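Local coordinates for protein ubiquitin-conjugating enzyme E2, putative (Plasmodium falciparum, PDB 2Q0V) that probably assists ubiquitin conjugation as an E2-like protein, perhaps a catalytically inactive variant of the UEV kind, at residues I97-V102 / I130-E135; P89-D94 / G106-N111. All coordinates share one frame; numbering follows the deposited sequence.

Contact 1 of 2, residues I97-V102 / I130-E135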
# COMPACT_ATOMS: atom_id res chain seq x y z
N ILE A 97 9.68 6.29 -8.02
CA ILE A 97 8.56 6.37 -8.91
C ILE A 97 8.21 7.84 -9.17
O ILE A 97 8.48 8.71 -8.34
CB ILE A 97 7.36 5.53 -8.35
CG1 ILE A 97 6.33 5.20 -9.44
CG2 ILE A 97 6.75 6.17 -7.09
CD1 ILE A 97 5.20 4.32 -8.96
N GLU A 98 7.64 8.11 -10.33
CA GLU A 98 7.04 9.42 -10.58
C GLU A 98 5.56 9.21 -10.78
O GLU A 98 5.13 8.57 -11.75
CB GLU A 98 7.66 10.13 -11.80
CG GLU A 98 9.11 10.52 -11.55
CD GLU A 98 9.26 11.83 -10.80
OE1 GLU A 98 8.55 12.81 -11.15
OE2 GLU A 98 10.08 11.89 -9.85
N MET A 99 4.79 9.70 -9.81
CA MET A 99 3.32 9.67 -9.87
C MET A 99 2.79 10.93 -9.24
O MET A 99 3.35 11.42 -8.25
CB MET A 99 2.76 8.47 -9.11
CG MET A 99 2.80 7.17 -9.84
SD MET A 99 1.53 5.98 -9.32
CE MET A 99 1.87 5.85 -7.60
N SER A 100 1.69 11.46 -9.76
CA SER A 100 1.11 12.69 -9.19
C SER A 100 0.76 12.62 -7.68
O SER A 100 0.66 13.66 -7.04
CB SER A 100 -0.06 13.19 -10.03
OG SER A 100 -1.20 12.35 -9.86
N CYS A 101 0.58 11.43 -7.12
CA CYS A 101 0.29 11.29 -5.67
C CYS A 101 1.51 10.82 -4.85
O CYS A 101 1.36 10.43 -3.70
CB CYS A 101 -0.87 10.32 -5.45
SG CYS A 101 -0.47 8.66 -6.02
N VAL A 102 2.70 10.83 -5.46
CA VAL A 102 3.94 10.53 -4.74
C VAL A 102 4.83 11.79 -4.65
O VAL A 102 5.08 12.45 -5.66
CB VAL A 102 4.70 9.33 -5.42
CG1 VAL A 102 6.05 9.09 -4.80
CG2 VAL A 102 3.86 8.07 -5.36
N ILE A 130 -3.92 -1.78 -4.30
CA ILE A 130 -4.85 -1.69 -5.44
C ILE A 130 -5.06 -0.29 -5.99
O ILE A 130 -5.00 -0.07 -7.19
CB ILE A 130 -6.22 -2.28 -5.07
CG1 ILE A 130 -6.09 -3.77 -4.78
CG2 ILE A 130 -7.27 -2.04 -6.22
CD1 ILE A 130 -7.49 -4.41 -4.31
N SER A 131 -5.28 0.66 -5.11
CA SER A 131 -5.43 2.06 -5.52
C SER A 131 -4.22 2.65 -6.19
O SER A 131 -4.37 3.45 -7.11
CB SER A 131 -5.81 2.92 -4.32
OG SER A 131 -7.16 2.70 -4.06
N LEU A 132 -3.04 2.28 -5.71
CA LEU A 132 -1.79 2.72 -6.30
C LEU A 132 -1.55 2.10 -7.67
O LEU A 132 -1.12 2.79 -8.60
CB LEU A 132 -0.62 2.46 -5.34
CG LEU A 132 -0.57 3.39 -4.11
CD1 LEU A 132 0.51 2.89 -3.10
CD2 LEU A 132 -0.33 4.82 -4.51
N ARG A 133 -1.90 0.83 -7.83
CA ARG A 133 -1.79 0.23 -9.14
C ARG A 133 -2.77 0.84 -10.15
O ARG A 133 -2.47 0.91 -11.32
CB ARG A 133 -1.97 -1.27 -9.05
CG ARG A 133 -0.98 -1.99 -9.87
CD ARG A 133 -0.67 -3.37 -9.33
NE ARG A 133 -1.52 -4.32 -10.01
CZ ARG A 133 -1.42 -4.67 -11.29
NH1 ARG A 133 -2.29 -5.53 -11.77
NH2 ARG A 133 -0.47 -4.20 -12.07
N GLN A 134 -3.94 1.30 -9.68
CA GLN A 134 -4.92 1.92 -10.57
C GLN A 134 -4.54 3.32 -10.98
O GLN A 134 -4.80 3.73 -12.10
CB GLN A 134 -6.31 1.88 -9.96
CG GLN A 134 -6.82 0.41 -9.94
CD GLN A 134 -7.50 0.01 -11.25
OE1 GLN A 134 -8.13 0.84 -11.93
NE2 GLN A 134 -7.40 -1.24 -11.59
N GLU A 135 -3.91 4.04 -10.06
CA GLU A 135 -3.34 5.34 -10.35
C GLU A 135 -2.35 5.34 -11.51
O GLU A 135 -2.18 6.37 -12.15
CB GLU A 135 -2.64 5.90 -9.12
CG GLU A 135 -3.59 6.52 -8.12
CD GLU A 135 -4.48 7.57 -8.73
OE1 GLU A 135 -3.96 8.67 -9.08
OE2 GLU A 135 -5.71 7.31 -8.85
O HOH W 1 -1.69 9.78 -9.19
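Met99 and Glu135 are the nearest pair of backbone positions, their CA atoms 8.0 Å apart, so the loop 97-102 meets helix residues 130-135 through side chains. The loop is bent by a type I beta turn, evidenced by the bond from Val102 N to Met99 O (2.9 Å), and this turn presents the side chains of Met99 and Cys101 to the helix. Met99 bends at its last torsion (chi3 -57°), bringing CE to 3.9 Å from Leu132 CD2; the two side chains cross at about a right angle. The same methyl, Leu132 CD2, lies 4.1 Å from Cys101 SG, so one leucine branch serves both sulfur-bearing residues. Further along the helix, Met99 SD approaches the aliphatic base of Glu135, 4.2 Å from its CB, while Cys101 SG lies 4.3 Å from Glu135 CG. The carboxylate end is engaged by water: one molecule donates to Glu135 OE1 and also hydrogen-bonds Ser100 OG (2.7 Å). A second bridge comes from Asn141, whose amide accepts from Ser100 N and donates to Glu135 O. Leu132 also touches Ile61 and Leu76 of the sheet. The contact thus belongs to the E2 (UBC) fold, where a helix lies against the antiparallel sheet and the loop after strand 90-93 packs against the side chains of this helix.

Contact 2 of 2, residues P89-D94 / G106-N111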
# COMPACT_ATOMS: atom_id res chain seq x y z
N PRO A 89 -2.98 4.54 7.17
CA PRO A 89 -1.56 4.31 7.41
C PRO A 89 -0.75 5.34 6.64
O PRO A 89 -1.32 6.08 5.82
CB PRO A 89 -1.32 2.92 6.82
CG PRO A 89 -2.64 2.40 6.38
CD PRO A 89 -3.56 3.55 6.26
N THR A 90 0.55 5.42 6.92
CA THR A 90 1.46 6.21 6.08
C THR A 90 2.02 5.26 5.04
O THR A 90 2.31 4.09 5.33
CB THR A 90 2.66 6.88 6.87
OG1 THR A 90 3.54 5.89 7.40
CG2 THR A 90 2.16 7.77 7.98
N VAL A 91 2.17 5.79 3.82
CA VAL A 91 2.60 5.00 2.69
C VAL A 91 3.81 5.68 2.07
O VAL A 91 3.79 6.87 1.76
CB VAL A 91 1.45 4.84 1.62
CG1 VAL A 91 1.87 3.88 0.49
CG2 VAL A 91 0.15 4.40 2.26
N LYS A 92 4.88 4.90 1.89
CA LYS A 92 6.02 5.37 1.11
C LYS A 92 6.68 4.32 0.22
O LYS A 92 6.80 3.13 0.57
CB LYS A 92 7.07 6.12 1.97
CG LYS A 92 7.64 5.38 3.13
CD LYS A 92 8.18 6.39 4.17
CE LYS A 92 7.02 7.13 4.92
NZ LYS A 92 7.45 8.17 5.97
N PHE A 93 7.07 4.79 -0.96
CA PHE A 93 7.81 3.98 -1.89
C PHE A 93 9.27 3.98 -1.45
O PHE A 93 9.84 5.03 -1.11
CB PHE A 93 7.69 4.55 -3.30
CG PHE A 93 6.45 4.16 -4.02
CD1 PHE A 93 5.28 4.88 -3.86
CD2 PHE A 93 6.46 3.05 -4.88
CE1 PHE A 93 4.14 4.51 -4.53
CE2 PHE A 93 5.31 2.68 -5.57
CZ PHE A 93 4.15 3.41 -5.40
N ASP A 94 9.84 2.78 -1.44
CA ASP A 94 11.26 2.58 -1.32
C ASP A 94 11.85 2.64 -2.76
O ASP A 94 12.88 3.25 -2.97
CB ASP A 94 11.54 1.24 -0.63
CG ASP A 94 10.85 1.12 0.75
OD1 ASP A 94 10.94 2.06 1.59
OD2 ASP A 94 10.22 0.07 1.03
N GLY A 106 9.18 9.98 -2.16
CA GLY A 106 8.50 8.71 -2.38
C GLY A 106 7.34 8.50 -1.43
O GLY A 106 6.79 7.40 -1.35
N ARG A 107 6.96 9.53 -0.68
CA ARG A 107 5.83 9.28 0.18
C ARG A 107 4.52 9.72 -0.43
O ARG A 107 4.48 10.66 -1.24
CB ARG A 107 6.08 9.52 1.69
CG ARG A 107 5.78 10.81 2.37
CD ARG A 107 5.71 10.49 3.91
NE ARG A 107 6.38 11.45 4.82
CZ ARG A 107 7.70 11.51 5.10
NH1 ARG A 107 8.16 12.42 5.95
NH2 ARG A 107 8.58 10.68 4.52
N VAL A 108 3.48 8.94 -0.16
CA VAL A 108 2.19 9.19 -0.78
C VAL A 108 1.57 10.46 -0.21
O VAL A 108 1.54 10.67 1.01
CB VAL A 108 1.26 7.93 -0.74
CG1 VAL A 108 -0.13 8.24 -1.31
CG2 VAL A 108 1.92 6.77 -1.53
N ILE A 109 1.17 11.34 -1.11
CA ILE A 109 0.51 12.58 -0.77
C ILE A 109 -0.97 12.25 -0.56
O ILE A 109 -1.71 12.01 -1.51
CB ILE A 109 0.71 13.66 -1.86
CG1 ILE A 109 2.18 13.78 -2.24
CG2 ILE A 109 0.17 14.98 -1.40
CD1 ILE A 109 2.42 14.45 -3.61
N LYS A 110 -1.35 12.20 0.71
CA LYS A 110 -2.68 11.80 1.17
C LYS A 110 -3.81 12.48 0.38
O LYS A 110 -4.76 11.82 -0.03
CB LYS A 110 -2.77 12.06 2.68
CG LYS A 110 -4.18 12.11 3.27
CD LYS A 110 -4.22 12.75 4.67
CE LYS A 110 -3.61 11.80 5.72
NZ LYS A 110 -3.85 12.25 7.15
N ASN A 111 -3.68 13.78 0.12
CA ASN A 111 -4.74 14.54 -0.52
C ASN A 111 -4.86 14.34 -2.03
O ASN A 111 -5.84 14.77 -2.65
CB ASN A 111 -4.62 16.03 -0.18
CG ASN A 111 -4.99 16.32 1.27
OD1 ASN A 111 -5.92 15.72 1.82
ND2 ASN A 111 -4.25 17.25 1.90
O HOH W 2 0.98 8.41 3.19
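The Phe93 ring meets Gly106 O at its edge, in the ring plane, with CD1 3.9 Å from that oxygen, while Val108 CG2 approaches CE1 obliquely at 4.4 Å. The other flat group, the Arg107 guanidinium, has Lys92 NZ over one face, 3.1 Å from NH2; both atoms are donors, so this is a close approach of like charges and probably unfavourable by itself. Lys92 is turned into it by CG lying between the backbone N and the carbonyl carbon (chi1 57°), and its chain runs beside that of Arg107, pointing the same way. Beneath them the backbones form a single bridge. Lys92 and Arg107 have CA atoms 4.0 Å apart, flanked by Val108 N to Val91 O (2.8 Å, nearly straight at 176°) and Phe93 N to Gly106 O (2.7 Å, 165°). Each donor is tilted from its carbonyl plane, and Lys92 CA adds a CA-H...O contact to Gly106 O. A water extends the link by accepting from Val91 N and donating to Val108 O. Val91 and Val108 lie side by side, their CG1 and CG2 respectively 3.5 Å apart. This single bridge lies along the outermost strand, 90-93, of the E2-fold sheet; 106-111 probably matches the segment carrying the catalytic cysteine in active family members, but contains no cysteine itself, Ile109 probably taking that position.

How the contacts relate
The two contacts have centres about 10 Å apart; their segments alternate along the chain (89-94, 97-102, 106-111, then 130-135), and they touch directly where Cys101 O lies 2.7 Å from Ile109 N, a probable hydrogen bond tying the turn of contact 1 to the loop of contact 2. Packing reinforces this: Val102 CG2 is 3.7 Å from Phe93 CE1, and Cys101 O is 3.6 Å from Val108 CG1. Leu132 of contact 1 also packs on Val91 of contact 2, joining helix 125-135 to the edge strand. By family resemblance, 106-111 of contact 2 probably corresponds to the active-site segment of catalytic E2 enzymes, and contact 1 packs beside it.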